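PDB 3OXN: putative transcriptional regulator, LysR family from Vibrio parahaemolyticus, which probably acts as a DNA-binding transcription factor, the chain here being its LysR-type substrate-binding domain without the DNA-binding part. Local coordinates for residues Arg84-Gly89 against Met196-Arg201; Ile73-Gly78 against Thr190-Ser195; Phe21-Thr26 against Phe50-Leu55; Val91-Leu96 against Ile163-Ala168; Gln106-Asp111 against Val181-Pro186. All coordinates share one frame; numbering follows the deposited sequence.

Interaction 1: Arg84-Gly89 against Met196-Arg201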
# COMPACT_ATOMS: atom_id res chain seq x y z
N ARG A 84 17.10 -10.33 -15.22
CA ARG A 84 16.65 -11.70 -15.04
C ARG A 84 15.19 -11.73 -14.61
O ARG A 84 14.71 -10.87 -13.87
CB ARG A 84 17.54 -12.38 -14.02
CG ARG A 84 19.00 -12.15 -14.33
CD ARG A 84 19.32 -12.86 -15.59
NE ARG A 84 18.56 -14.11 -15.58
CZ ARG A 84 18.91 -15.22 -16.22
NH1 ARG A 84 20.03 -15.25 -16.95
NH2 ARG A 84 18.13 -16.30 -16.14
N SER A 85 14.46 -12.72 -15.08
CA SER A 85 13.05 -12.77 -14.77
C SER A 85 12.55 -14.18 -14.91
O SER A 85 13.01 -14.92 -15.77
CB SER A 85 12.28 -11.85 -15.71
OG SER A 85 12.51 -12.22 -17.05
N GLU A 86 11.59 -14.54 -14.08
CA GLU A 86 10.89 -15.80 -14.25
C GLU A 86 9.42 -15.58 -13.87
O GLU A 86 9.15 -14.81 -12.95
CB GLU A 86 11.53 -16.89 -13.38
CG GLU A 86 10.80 -17.14 -12.08
CD GLU A 86 11.28 -18.40 -11.38
OE1 GLU A 86 12.50 -18.54 -11.18
OE2 GLU A 86 10.42 -19.25 -11.02
N ILE A 87 8.48 -16.21 -14.58
CA ILE A 87 7.08 -16.08 -14.20
C ILE A 87 6.82 -16.82 -12.89
O ILE A 87 7.41 -17.87 -12.63
CB ILE A 87 6.12 -16.60 -15.28
CG1 ILE A 87 6.37 -15.87 -16.60
CG2 ILE A 87 4.69 -16.39 -14.85
CD1 ILE A 87 5.36 -16.16 -17.66
N LEU A 88 5.98 -16.25 -12.05
CA LEU A 88 5.63 -16.85 -10.77
C LEU A 88 4.30 -17.58 -10.87
O LEU A 88 4.17 -18.70 -10.38
CB LEU A 88 5.52 -15.77 -9.69
CG LEU A 88 6.81 -15.22 -9.09
CD1 LEU A 88 6.44 -14.17 -8.10
CD2 LEU A 88 7.60 -16.31 -8.40
N GLY A 89 3.34 -16.93 -11.52
CA GLY A 89 1.98 -17.41 -11.62
C GLY A 89 0.99 -16.45 -12.25
O GLY A 89 1.34 -15.37 -12.69
N MSE A 196 9.11 -12.58 -10.81
CA MSE A 196 10.21 -12.01 -10.06
C MSE A 196 11.11 -11.38 -11.07
O MSE A 196 11.24 -11.88 -12.19
CB MSE A 196 10.98 -13.10 -9.34
CG MSE A 196 10.27 -13.71 -8.16
SE MSE A 196 11.40 -15.13 -7.39
CE MSE A 196 11.62 -16.25 -8.97
N ILE A 197 11.74 -10.27 -10.70
CA ILE A 197 12.70 -9.64 -11.57
C ILE A 197 13.94 -9.30 -10.78
O ILE A 197 13.84 -8.83 -9.65
CB ILE A 197 12.14 -8.35 -12.22
CG1 ILE A 197 10.66 -8.53 -12.57
CG2 ILE A 197 12.97 -7.95 -13.44
CD1 ILE A 197 10.40 -9.31 -13.82
N TRP A 198 15.11 -9.55 -11.35
CA TRP A 198 16.35 -9.21 -10.68
C TRP A 198 17.50 -8.89 -11.64
O TRP A 198 17.46 -9.25 -12.81
CB TRP A 198 16.77 -10.30 -9.68
CG TRP A 198 17.11 -11.61 -10.32
CD1 TRP A 198 18.34 -12.04 -10.67
CD2 TRP A 198 16.19 -12.64 -10.70
NE1 TRP A 198 18.26 -13.28 -11.24
CE2 TRP A 198 16.94 -13.68 -11.27
CE3 TRP A 198 14.80 -12.80 -10.60
CZ2 TRP A 198 16.37 -14.85 -11.75
CZ3 TRP A 198 14.23 -13.97 -11.08
CH2 TRP A 198 15.01 -14.97 -11.65
N HIS A 199 18.51 -8.22 -11.10
CA HIS A 199 19.71 -7.88 -11.85
C HIS A 199 20.61 -9.11 -12.03
O HIS A 199 20.71 -9.95 -11.15
CB HIS A 199 20.48 -6.78 -11.10
CG HIS A 199 21.41 -5.98 -11.95
ND1 HIS A 199 22.70 -6.39 -12.25
CD2 HIS A 199 21.27 -4.76 -12.53
CE1 HIS A 199 23.30 -5.48 -12.98
NE2 HIS A 199 22.46 -4.48 -13.17
N ALA A 200 21.27 -9.22 -13.19
CA ALA A 200 22.27 -10.25 -13.40
C ALA A 200 23.20 -10.31 -12.19
O ALA A 200 23.62 -11.39 -11.76
CB ALA A 200 23.06 -9.95 -14.65
N ARG A 201 23.49 -9.14 -11.64
CA ARG A 201 24.34 -9.01 -10.45
C ARG A 201 23.87 -9.84 -9.24
O ARG A 201 24.66 -10.09 -8.32
CB ARG A 201 24.46 -7.53 -10.05
CG ARG A 201 24.30 -7.27 -8.56
CD ARG A 201 23.42 -6.03 -8.32
NE ARG A 201 24.00 -4.86 -8.97
CZ ARG A 201 23.45 -3.65 -8.99
NH1 ARG A 201 22.28 -3.44 -8.39
NH2 ARG A 201 24.08 -2.65 -9.62
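Arg84, Ser85 and Glu86 run antiparallel to Trp198, Ile197 and Met196, two neighbouring strands in one sheet of the LysR substrate-binding domain, a fold of the periplasmic-binding-protein type. Four backbone bonds hold the ladder. Arg84 and Trp198 form one hydrogen-bonded pair, in which Trp198 N gives a 2.9 Å bond to Arg84 O while the return bond is weak. Glu86 and Met196 form the other, with Met196 N 3.1 Å from Glu86 O. Between them Ser85 and Ile197 make a non-hydrogen-bonded pair, its side chains on the opposite face of the sheet from Trp198. Beyond the ladder Leu88 and Gly89 both face Tyr194, a classic beta bulge.

Among the polar and aromatic groups, the Arg84 guanidinium makes a salt bridge with Glu203, which also takes a weak bond from Trp198 NE1. Arg212 adds a cation-pi contact to the indole, and Arg84 CB lies over its five-membered ring.

Met196, a selenomethionine, packs against helix 206-227. Its chain lies beside Glu86, pointing the same way. Its apolar partner is Leu88, which crosses it at about a right angle, Leu88 CD2 lying 3.7 Å from Met196 CG.

Interaction 2: Ile73-Gly78 against Thr190-Ser195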
# COMPACT_ATOMS: atom_id res chain seq x y z
N ILE A 73 9.07 -7.99 -7.45
CA ILE A 73 7.90 -8.82 -7.79
C ILE A 73 6.74 -7.98 -8.37
O ILE A 73 6.15 -7.16 -7.67
CB ILE A 73 7.39 -9.63 -6.59
CG1 ILE A 73 8.54 -10.45 -5.98
CG2 ILE A 73 6.21 -10.50 -7.03
CD1 ILE A 73 8.21 -11.10 -4.62
N CYS A 74 6.43 -8.19 -9.65
CA CYS A 74 5.38 -7.44 -10.31
C CYS A 74 5.02 -8.04 -11.65
O CYS A 74 5.46 -9.12 -11.99
CB CYS A 74 5.87 -6.02 -10.56
SG CYS A 74 7.15 -5.91 -11.85
N ARG A 75 4.23 -7.30 -12.41
CA ARG A 75 4.02 -7.56 -13.83
C ARG A 75 4.75 -6.50 -14.65
O ARG A 75 4.22 -5.41 -14.88
CB ARG A 75 2.53 -7.51 -14.15
CG ARG A 75 2.19 -8.15 -15.46
CD ARG A 75 0.81 -7.77 -15.93
NE ARG A 75 0.87 -6.90 -17.11
CZ ARG A 75 0.88 -7.36 -18.35
NH1 ARG A 75 0.82 -8.68 -18.58
NH2 ARG A 75 0.95 -6.52 -19.37
N PRO A 76 5.98 -6.79 -15.09
CA PRO A 76 6.71 -5.83 -15.94
C PRO A 76 5.89 -5.40 -17.14
O PRO A 76 5.47 -6.25 -17.93
CB PRO A 76 7.91 -6.64 -16.43
CG PRO A 76 8.09 -7.69 -15.41
CD PRO A 76 6.73 -8.04 -14.89
N THR A 77 5.67 -4.09 -17.29
CA THR A 77 4.88 -3.57 -18.40
C THR A 77 5.55 -3.82 -19.75
O THR A 77 5.08 -3.34 -20.78
CB THR A 77 4.55 -2.05 -18.24
OG1 THR A 77 5.76 -1.31 -17.97
CG2 THR A 77 3.56 -1.81 -17.09
N GLY A 78 6.65 -4.56 -19.75
CA GLY A 78 7.34 -4.92 -20.99
C GLY A 78 8.56 -5.79 -20.78
O GLY A 78 8.91 -6.13 -19.65
N THR A 190 -8.38 -12.69 -19.79
CA THR A 190 -7.42 -13.78 -19.67
C THR A 190 -6.30 -13.42 -18.69
O THR A 190 -5.53 -12.49 -18.93
CB THR A 190 -6.86 -14.15 -21.07
OG1 THR A 190 -7.93 -14.22 -22.02
CG2 THR A 190 -6.14 -15.49 -21.01
N PRO A 191 -6.22 -14.15 -17.57
CA PRO A 191 -5.18 -13.93 -16.56
C PRO A 191 -3.84 -13.47 -17.13
O PRO A 191 -3.32 -14.07 -18.09
CB PRO A 191 -5.04 -15.32 -15.91
CG PRO A 191 -6.43 -15.87 -15.98
CD PRO A 191 -7.07 -15.31 -17.24
N PHE A 192 -3.30 -12.40 -16.55
CA PHE A 192 -1.94 -11.97 -16.82
C PHE A 192 -1.05 -12.75 -15.89
O PHE A 192 -1.56 -13.45 -15.03
CB PHE A 192 -1.77 -10.46 -16.59
CG PHE A 192 -2.25 -9.96 -15.23
CD1 PHE A 192 -1.39 -9.92 -14.14
CD2 PHE A 192 -3.53 -9.46 -15.07
CE1 PHE A 192 -1.82 -9.41 -12.89
CE2 PHE A 192 -3.96 -8.96 -13.83
CZ PHE A 192 -3.10 -8.94 -12.74
N ASP A 193 0.26 -12.65 -16.05
CA ASP A 193 1.09 -13.29 -15.05
C ASP A 193 2.09 -12.39 -14.35
O ASP A 193 2.64 -11.46 -14.94
CB ASP A 193 1.73 -14.61 -15.53
CG ASP A 193 2.02 -14.62 -17.02
OD1 ASP A 193 1.86 -15.71 -17.63
OD2 ASP A 193 2.41 -13.56 -17.55
N TYR A 194 2.26 -12.67 -13.05
CA TYR A 194 3.22 -11.99 -12.20
C TYR A 194 4.55 -12.72 -12.30
O TYR A 194 4.61 -13.85 -12.77
CB TYR A 194 2.75 -11.99 -10.75
CG TYR A 194 2.37 -10.65 -10.21
CD1 TYR A 194 1.47 -9.83 -10.88
CD2 TYR A 194 2.90 -10.19 -9.00
CE1 TYR A 194 1.11 -8.59 -10.37
CE2 TYR A 194 2.55 -8.95 -8.47
CZ TYR A 194 1.64 -8.15 -9.16
OH TYR A 194 1.27 -6.92 -8.66
N SER A 195 5.60 -12.05 -11.83
CA SER A 195 6.97 -12.55 -11.94
C SER A 195 7.94 -11.96 -10.91
O SER A 195 7.62 -11.02 -10.21
CB SER A 195 7.52 -12.34 -13.36
OG SER A 195 6.75 -11.41 -14.09
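Arg75 packs against Phe192, Asp193 and Tyr194. Its CB lies between Asp193 O and Tyr194 CD1, 4.1 Å from the latter. With CG anti to the backbone N (chi1 -163°), that carbon of Arg75 lies 3.4 Å from Asp193 O. Arg75 CD then meets the Phe192 ring, 3.6 Å from CD1, and at the tip NH1 is 3.7 Å from Phe192 CB, the guanidinium plane turned 75° from the ring. Val127 and Leu130 of helix 125-134 touch both side chains.

Just before Arg75, Cys74 and Ser195 make an antiparallel hydrogen-bonded pair: Ser195 N reaches Cys74 O at 2.9 Å and Cys74 N reaches Ser195 O at 3.1 Å. One face of the Tyr194 ring lies against the Cys74 backbone, and Ile73 CG2 is at its edge. Residues 190-195 lead from one sheet into the other, consistent with a crossover between the two lobes of a periplasmic-binding-protein fold.

Interaction 3: Phe21-Thr26 against Phe50-Leu55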
# COMPACT_ATOMS: atom_id res chain seq x y z
N PHE A 21 17.31 -8.18 2.73
CA PHE A 21 16.93 -8.24 1.33
C PHE A 21 15.99 -7.10 1.05
O PHE A 21 15.07 -6.83 1.82
CB PHE A 21 16.27 -9.59 1.01
CG PHE A 21 17.13 -10.78 1.36
CD1 PHE A 21 17.20 -11.25 2.67
CD2 PHE A 21 17.88 -11.42 0.39
CE1 PHE A 21 18.00 -12.32 3.00
CE2 PHE A 21 18.68 -12.49 0.72
CZ PHE A 21 18.74 -12.94 2.03
N THR A 22 16.25 -6.41 -0.05
CA THR A 22 15.36 -5.39 -0.55
C THR A 22 14.49 -6.01 -1.63
O THR A 22 14.99 -6.51 -2.63
CB THR A 22 16.15 -4.24 -1.17
OG1 THR A 22 17.09 -3.75 -0.21
CG2 THR A 22 15.22 -3.11 -1.61
N ILE A 23 13.19 -5.98 -1.42
CA ILE A 23 12.24 -6.42 -2.42
C ILE A 23 11.39 -5.25 -2.85
O ILE A 23 10.64 -4.71 -2.04
CB ILE A 23 11.28 -7.45 -1.83
CG1 ILE A 23 12.07 -8.60 -1.20
CG2 ILE A 23 10.33 -7.95 -2.91
CD1 ILE A 23 12.85 -9.39 -2.20
N ALA A 24 11.51 -4.84 -4.10
CA ALA A 24 10.61 -3.81 -4.64
C ALA A 24 9.33 -4.49 -5.08
O ALA A 24 9.35 -5.39 -5.92
CB ALA A 24 11.26 -3.08 -5.82
N THR A 25 8.20 -4.10 -4.51
CA THR A 25 6.97 -4.82 -4.86
C THR A 25 5.69 -4.00 -5.06
O THR A 25 5.58 -2.86 -4.60
CB THR A 25 6.75 -6.03 -3.92
OG1 THR A 25 5.37 -6.41 -3.94
CG2 THR A 25 7.16 -5.71 -2.50
N THR A 26 4.74 -4.58 -5.77
CA THR A 26 3.45 -3.93 -5.96
C THR A 26 2.61 -4.02 -4.70
O THR A 26 3.10 -4.46 -3.67
CB THR A 26 2.66 -4.55 -7.11
OG1 THR A 26 2.41 -5.93 -6.83
CG2 THR A 26 3.43 -4.43 -8.41
N PHE A 50 14.12 -7.97 6.27
CA PHE A 50 13.45 -7.58 5.03
C PHE A 50 13.16 -6.09 4.83
O PHE A 50 12.77 -5.37 5.75
CB PHE A 50 12.14 -8.34 4.88
CG PHE A 50 12.29 -9.64 4.17
CD1 PHE A 50 12.36 -9.67 2.79
CD2 PHE A 50 12.38 -10.81 4.87
CE1 PHE A 50 12.50 -10.86 2.13
CE2 PHE A 50 12.53 -12.00 4.21
CZ PHE A 50 12.58 -12.02 2.84
N ASN A 51 13.34 -5.64 3.59
CA ASN A 51 13.01 -4.28 3.24
C ASN A 51 12.12 -4.18 2.00
O ASN A 51 12.60 -4.26 0.87
CB ASN A 51 14.28 -3.45 3.03
CG ASN A 51 14.01 -1.97 3.16
OD1 ASN A 51 13.08 -1.57 3.84
ND2 ASN A 51 14.81 -1.15 2.49
N PHE A 52 10.83 -4.02 2.21
CA PHE A 52 9.90 -3.92 1.10
C PHE A 52 9.58 -2.47 0.78
O PHE A 52 9.25 -1.68 1.67
CB PHE A 52 8.61 -4.65 1.41
CG PHE A 52 8.78 -6.13 1.57
CD1 PHE A 52 8.87 -6.95 0.46
CD2 PHE A 52 8.85 -6.69 2.84
CE1 PHE A 52 9.01 -8.31 0.60
CE2 PHE A 52 9.00 -8.05 3.01
CZ PHE A 52 9.08 -8.86 1.88
N LEU A 53 9.68 -2.10 -0.48
CA LEU A 53 9.32 -0.75 -0.87
C LEU A 53 8.50 -0.77 -2.13
O LEU A 53 8.53 -1.73 -2.88
CB LEU A 53 10.56 0.13 -1.04
CG LEU A 53 11.78 -0.56 -1.63
CD1 LEU A 53 11.65 -0.62 -3.15
CD2 LEU A 53 13.03 0.17 -1.22
N PRO A 54 7.72 0.29 -2.35
CA PRO A 54 6.90 0.42 -3.56
C PRO A 54 7.70 0.34 -4.86
O PRO A 54 8.63 1.13 -5.09
CB PRO A 54 6.28 1.80 -3.39
CG PRO A 54 6.18 1.98 -1.92
CD PRO A 54 7.44 1.36 -1.38
N LEU A 55 7.34 -0.63 -5.69
CA LEU A 55 7.79 -0.66 -7.07
C LEU A 55 7.33 0.62 -7.76
O LEU A 55 6.17 1.02 -7.61
CB LEU A 55 7.16 -1.84 -7.81
CG LEU A 55 8.00 -2.31 -8.99
CD1 LEU A 55 8.84 -3.52 -8.56
CD2 LEU A 55 7.14 -2.64 -10.22
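Asn51 N reaches Phe21 O at 2.7 Å, the shortest polar bond between these two parallel strands. Asn51 O then receives Ile23 N at 2.9 Å, with Thr22 CA close by as a CA-H...O donor. The ladder goes on through Leu53 N to Ile23 O and Thr25 N to Leu53 O, and finishes with Leu55 N on Thr25 O at 3.0 Å. That last donor stands above the carbonyl plane, 53° out of it, although its N-H points almost straight at the oxygen.

The strands are the two beta arms of a beta-alpha-beta unit, joined by helix 28-44, which packs on Phe50 and Phe52. On this face Ile23 and Phe52 lie side by side, with Ile23 CB 3.4 Å from Phe52 CD1. Thr25 sets OG1 anti to its backbone N (chi1 159°), where it bonds to Thr26 O, and its CG2 meets Phe52 CD1 at 3.6 Å. Phe50 offers its ring edge to Ile23 CG1.

The other face carries Ala24, whose CB touches CD1 of both Leu53 and Leu55, each at 3.7 Å, while the Leu53 and Thr22 side chains cross obliquely, CD2 near CG2. Strand 49-54 ends the sheet within this chain, but Phe50 and Asn51 pair in parallel with a strand of the second subunit, whose Leu145 packs on Phe50 and Phe52. Thr26 OG1 bonds to Ala29 N at the start of helix 28-44 and to Tyr194 OH.

Interaction 4: Val91-Leu96 against Ile163-Ala168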
# COMPACT_ATOMS: atom_id res chain seq x y z
N VAL A 91 -2.04 -14.17 -12.15
CA VAL A 91 -3.05 -13.32 -11.53
C VAL A 91 -4.26 -13.09 -12.44
O VAL A 91 -4.11 -12.74 -13.61
CB VAL A 91 -2.49 -11.95 -11.18
CG1 VAL A 91 -3.36 -11.30 -10.11
CG2 VAL A 91 -1.06 -12.07 -10.71
N GLY A 92 -5.45 -13.27 -11.87
CA GLY A 92 -6.68 -12.93 -12.57
C GLY A 92 -7.41 -11.83 -11.81
O GLY A 92 -7.06 -11.54 -10.66
N VAL A 93 -8.41 -11.23 -12.45
CA VAL A 93 -9.15 -10.11 -11.84
C VAL A 93 -10.58 -10.46 -11.40
O VAL A 93 -11.27 -11.21 -12.08
CB VAL A 93 -9.12 -8.85 -12.74
CG1 VAL A 93 -10.39 -8.05 -12.60
CG2 VAL A 93 -7.93 -8.00 -12.38
N LEU A 94 -11.01 -9.92 -10.26
CA LEU A 94 -12.29 -10.30 -9.68
C LEU A 94 -12.96 -9.04 -9.10
O LEU A 94 -12.30 -8.04 -8.86
CB LEU A 94 -12.04 -11.33 -8.59
CG LEU A 94 -12.80 -12.66 -8.63
CD1 LEU A 94 -12.79 -13.28 -10.03
CD2 LEU A 94 -12.23 -13.63 -7.61
N CYS A 95 -14.27 -9.09 -8.88
CA CYS A 95 -15.00 -7.94 -8.34
C CYS A 95 -15.45 -8.14 -6.91
O CYS A 95 -15.71 -9.26 -6.47
CB CYS A 95 -16.22 -7.65 -9.21
SG CYS A 95 -15.70 -7.12 -10.82
N LEU A 96 -15.57 -7.03 -6.18
CA LEU A 96 -15.98 -7.05 -4.79
C LEU A 96 -17.16 -6.12 -4.63
O LEU A 96 -17.07 -4.94 -4.99
CB LEU A 96 -14.83 -6.58 -3.90
CG LEU A 96 -13.96 -7.54 -3.06
CD1 LEU A 96 -14.01 -8.98 -3.53
CD2 LEU A 96 -12.52 -7.03 -2.97
N ILE A 163 -18.64 -1.04 -7.59
CA ILE A 163 -18.09 -2.36 -7.84
C ILE A 163 -16.58 -2.23 -7.82
O ILE A 163 -15.98 -1.53 -8.65
CB ILE A 163 -18.55 -2.91 -9.20
CG1 ILE A 163 -20.07 -3.11 -9.22
CG2 ILE A 163 -17.84 -4.21 -9.52
CD1 ILE A 163 -20.63 -3.13 -10.60
N ILE A 164 -15.97 -2.92 -6.85
CA ILE A 164 -14.53 -2.84 -6.62
C ILE A 164 -13.78 -3.90 -7.43
O ILE A 164 -13.83 -5.07 -7.08
CB ILE A 164 -14.19 -3.05 -5.12
CG1 ILE A 164 -14.79 -1.95 -4.25
CG2 ILE A 164 -12.70 -3.06 -4.92
CD1 ILE A 164 -16.28 -2.10 -4.00
N THR A 165 -13.10 -3.50 -8.50
CA THR A 165 -12.28 -4.47 -9.24
C THR A 165 -10.93 -4.65 -8.56
O THR A 165 -10.34 -3.69 -8.09
CB THR A 165 -12.03 -4.04 -10.67
OG1 THR A 165 -13.28 -3.95 -11.37
CG2 THR A 165 -11.12 -5.05 -11.35
N VAL A 166 -10.44 -5.88 -8.52
CA VAL A 166 -9.20 -6.20 -7.80
C VAL A 166 -8.62 -7.49 -8.35
O VAL A 166 -9.36 -8.33 -8.85
CB VAL A 166 -9.46 -6.48 -6.32
CG1 VAL A 166 -9.55 -5.21 -5.52
CG2 VAL A 166 -10.70 -7.34 -6.16
N PRO A 167 -7.28 -7.66 -8.23
CA PRO A 167 -6.67 -8.95 -8.53
C PRO A 167 -7.39 -10.06 -7.75
O PRO A 167 -7.63 -9.87 -6.55
CB PRO A 167 -5.23 -8.79 -8.03
CG PRO A 167 -4.99 -7.35 -8.02
CD PRO A 167 -6.30 -6.70 -7.69
N ALA A 168 -7.71 -11.17 -8.41
CA ALA A 168 -8.52 -12.24 -7.83
C ALA A 168 -8.22 -12.60 -6.37
O ALA A 168 -9.13 -12.60 -5.53
CB ALA A 168 -8.41 -13.48 -8.68
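Pro167 brings the one ring to this contact, and its CB lies beside Val91 CG1 at 3.8 Å, the two side chains pointing the same way; Tyr28 of helix 28-44 packs on both. Much of the rest is backbone pairing. Leu94 and Val166 exchange two bonds, Leu94 N to Val166 O at 2.7 Å and Val166 N to Leu94 O at 2.9 Å, each donor nearly in line with the carbonyl it meets. Leu96 and Ile164 also exchange two bonds, their donors tilted from the carbonyl planes, with Leu96 N 2.8 Å from Ile164 O.

This antiparallel pair lies inside the second mixed sheet of the LysR substrate-binding domain, strand 163-167 running between 93-98 and 117-120. At its end Pro167 takes the N-cap position of helix 168-177, and Ala168 N is modelled against Gly92 O, at a doubtfully short distance.

That helix packs on Leu94, Leu96 and Val166. The Leu96 and Val166 side chains cross at about a right angle, with Leu96 CD2 3.7 Å from Val166 CG2. On the other face Cys95 CB and SG both lie 3.8 Å from Ile163 CG2. Thr165 puts OG1 beside its backbone N (chi1 -62°), and the hydroxyl bonds to that of Tyr113.

Interaction 5: Gln106-Asp111 against Val181-Pro186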
# COMPACT_ATOMS: atom_id res chain seq x y z
N GLN A 106 -27.41 -11.41 -6.92
CA GLN A 106 -27.76 -11.88 -8.24
C GLN A 106 -26.48 -12.02 -9.03
O GLN A 106 -25.42 -11.61 -8.56
CB GLN A 106 -28.74 -10.94 -8.94
CG GLN A 106 -28.11 -9.71 -9.58
CD GLN A 106 -29.17 -8.72 -10.08
OE1 GLN A 106 -29.14 -8.30 -11.24
NE2 GLN A 106 -30.12 -8.37 -9.20
N GLU A 107 -26.53 -12.64 -10.19
CA GLU A 107 -25.33 -12.69 -11.00
C GLU A 107 -25.20 -11.35 -11.67
O GLU A 107 -26.20 -10.75 -12.07
CB GLU A 107 -25.36 -13.80 -12.05
CG GLU A 107 -24.00 -13.94 -12.74
CD GLU A 107 -24.06 -14.67 -14.08
OE1 GLU A 107 -22.98 -15.15 -14.53
OE2 GLU A 107 -25.17 -14.76 -14.66
N MSE A 108 -23.97 -10.86 -11.76
CA MSE A 108 -23.76 -9.56 -12.38
C MSE A 108 -23.44 -9.72 -13.86
O MSE A 108 -22.41 -10.29 -14.24
CB MSE A 108 -22.65 -8.82 -11.66
CG MSE A 108 -21.86 -7.86 -12.53
SE MSE A 108 -20.33 -7.13 -11.53
CE MSE A 108 -21.32 -6.52 -9.97
N SER A 109 -24.35 -9.23 -14.69
CA SER A 109 -24.17 -9.26 -16.12
C SER A 109 -23.31 -8.10 -16.56
O SER A 109 -23.23 -7.09 -15.88
CB SER A 109 -25.52 -9.21 -16.82
OG SER A 109 -25.52 -8.23 -17.85
N LEU A 110 -22.67 -8.25 -17.71
CA LEU A 110 -21.97 -7.14 -18.33
C LEU A 110 -22.79 -5.86 -18.16
O LEU A 110 -22.35 -4.92 -17.52
CB LEU A 110 -21.73 -7.41 -19.81
CG LEU A 110 -21.00 -6.28 -20.54
CD1 LEU A 110 -19.52 -6.26 -20.19
CD2 LEU A 110 -21.21 -6.42 -22.04
N ASP A 111 -23.99 -5.82 -18.71
CA ASP A 111 -24.76 -4.60 -18.57
C ASP A 111 -24.72 -4.10 -17.14
O ASP A 111 -24.44 -2.94 -16.92
CB ASP A 111 -26.21 -4.74 -19.02
CG ASP A 111 -27.03 -3.49 -18.71
OD1 ASP A 111 -26.59 -2.37 -19.09
OD2 ASP A 111 -28.10 -3.60 -18.06
N VAL A 181 -19.05 -9.27 -1.10
CA VAL A 181 -19.11 -10.41 -2.03
C VAL A 181 -18.25 -10.29 -3.30
O VAL A 181 -17.85 -9.20 -3.71
CB VAL A 181 -20.57 -10.91 -2.37
CG1 VAL A 181 -21.28 -11.44 -1.12
CG2 VAL A 181 -21.40 -9.83 -3.07
N VAL A 182 -18.00 -11.44 -3.92
CA VAL A 182 -17.08 -11.60 -5.04
C VAL A 182 -17.81 -12.06 -6.27
O VAL A 182 -18.25 -13.20 -6.33
CB VAL A 182 -16.07 -12.69 -4.71
CG1 VAL A 182 -14.99 -12.77 -5.78
CG2 VAL A 182 -15.47 -12.45 -3.33
N LYS A 183 -17.94 -11.18 -7.27
CA LYS A 183 -18.57 -11.56 -8.53
C LYS A 183 -17.52 -11.64 -9.64
O LYS A 183 -16.64 -10.79 -9.71
CB LYS A 183 -19.66 -10.56 -8.88
CG LYS A 183 -20.70 -10.37 -7.78
CD LYS A 183 -21.90 -11.26 -8.00
CE LYS A 183 -22.50 -11.77 -6.68
NZ LYS A 183 -21.68 -12.87 -6.06
N PRO A 184 -17.58 -12.66 -10.51
CA PRO A 184 -16.65 -12.71 -11.65
C PRO A 184 -16.80 -11.49 -12.57
O PRO A 184 -17.81 -10.78 -12.54
CB PRO A 184 -17.08 -13.96 -12.39
CG PRO A 184 -17.73 -14.82 -11.37
CD PRO A 184 -18.38 -13.89 -10.38
N LEU A 185 -15.78 -11.23 -13.38
CA LEU A 185 -15.85 -10.21 -14.40
C LEU A 185 -16.83 -10.67 -15.46
O LEU A 185 -16.64 -11.75 -16.03
CB LEU A 185 -14.49 -10.02 -15.05
CG LEU A 185 -13.42 -9.29 -14.26
CD1 LEU A 185 -12.13 -9.35 -15.04
CD2 LEU A 185 -13.87 -7.86 -14.00
N PRO A 186 -17.85 -9.86 -15.76
CA PRO A 186 -18.91 -10.23 -16.69
C PRO A 186 -18.40 -10.21 -18.12
O PRO A 186 -19.18 -9.92 -19.03
CB PRO A 186 -19.94 -9.11 -16.53
CG PRO A 186 -19.47 -8.26 -15.42
CD PRO A 186 -18.00 -8.46 -15.33
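Met108, a selenomethionine, sets CG anti to its backbone N (chi1 150°), which puts CG 3.8 Å from Pro186 CG. The chain continues extended to SE, 4.1 Å from that same proline carbon, before bending at chi3. Lys183 places CG beside its own backbone N (chi1 -55°), and further bends at chi2 and chi3 bring CD and CE alongside Gln106 O. There its methylenes rather than its charge make the contact: CD is 3.6 Å and CE 3.5 Å from Gln106 O, while NZ turns back to a weak bond with Val182 O.

Pro186 is the main partner from 181-186. Its ring is crossed obliquely by Met108, with CB against the backbone at Ser109 and Leu110 and 4.1 Å from Leu110 CB. Leu110 CB in turn lies 3.7 Å from Pro186 O. The contact is therefore chiefly van der Waals packing of a proline on a loop.

Ser109 is the N-cap of helix 110-114, so the proline sits beside the very start of that helix. Tyr113 of the same helix touches both Met108 and Pro186, and Met108 also packs on Leu97. Lys183 pairs through its backbone with Cys95, where edge strand 180-183 joins strand 93-98.

Interactions 1, 2 and 3 share one sheet and interactions 4 and 5 reach the other, so the set spans both lobes. Interactions 2 and 4 are the buried ones, 1 and 3 are partly buried, and 5 lies at the surface. Strand 194-199 serves both 1 and 2; strand 71-74 ties 2 to 3 through Ile73 N and Ala24 O. Val91 packs on Phe192 and Tyr194, bringing 4 up to 2 between the lobes. Paired backbones dominate 1, 3 and 4, antiparallel in 1 and 4 but parallel in 3, whereas 5 rests on apolar groups packed against side chains and backbone, and 2 mixes one backbone pair with Arg75 and aromatic packing. Interaction 3 alone meets the second subunit.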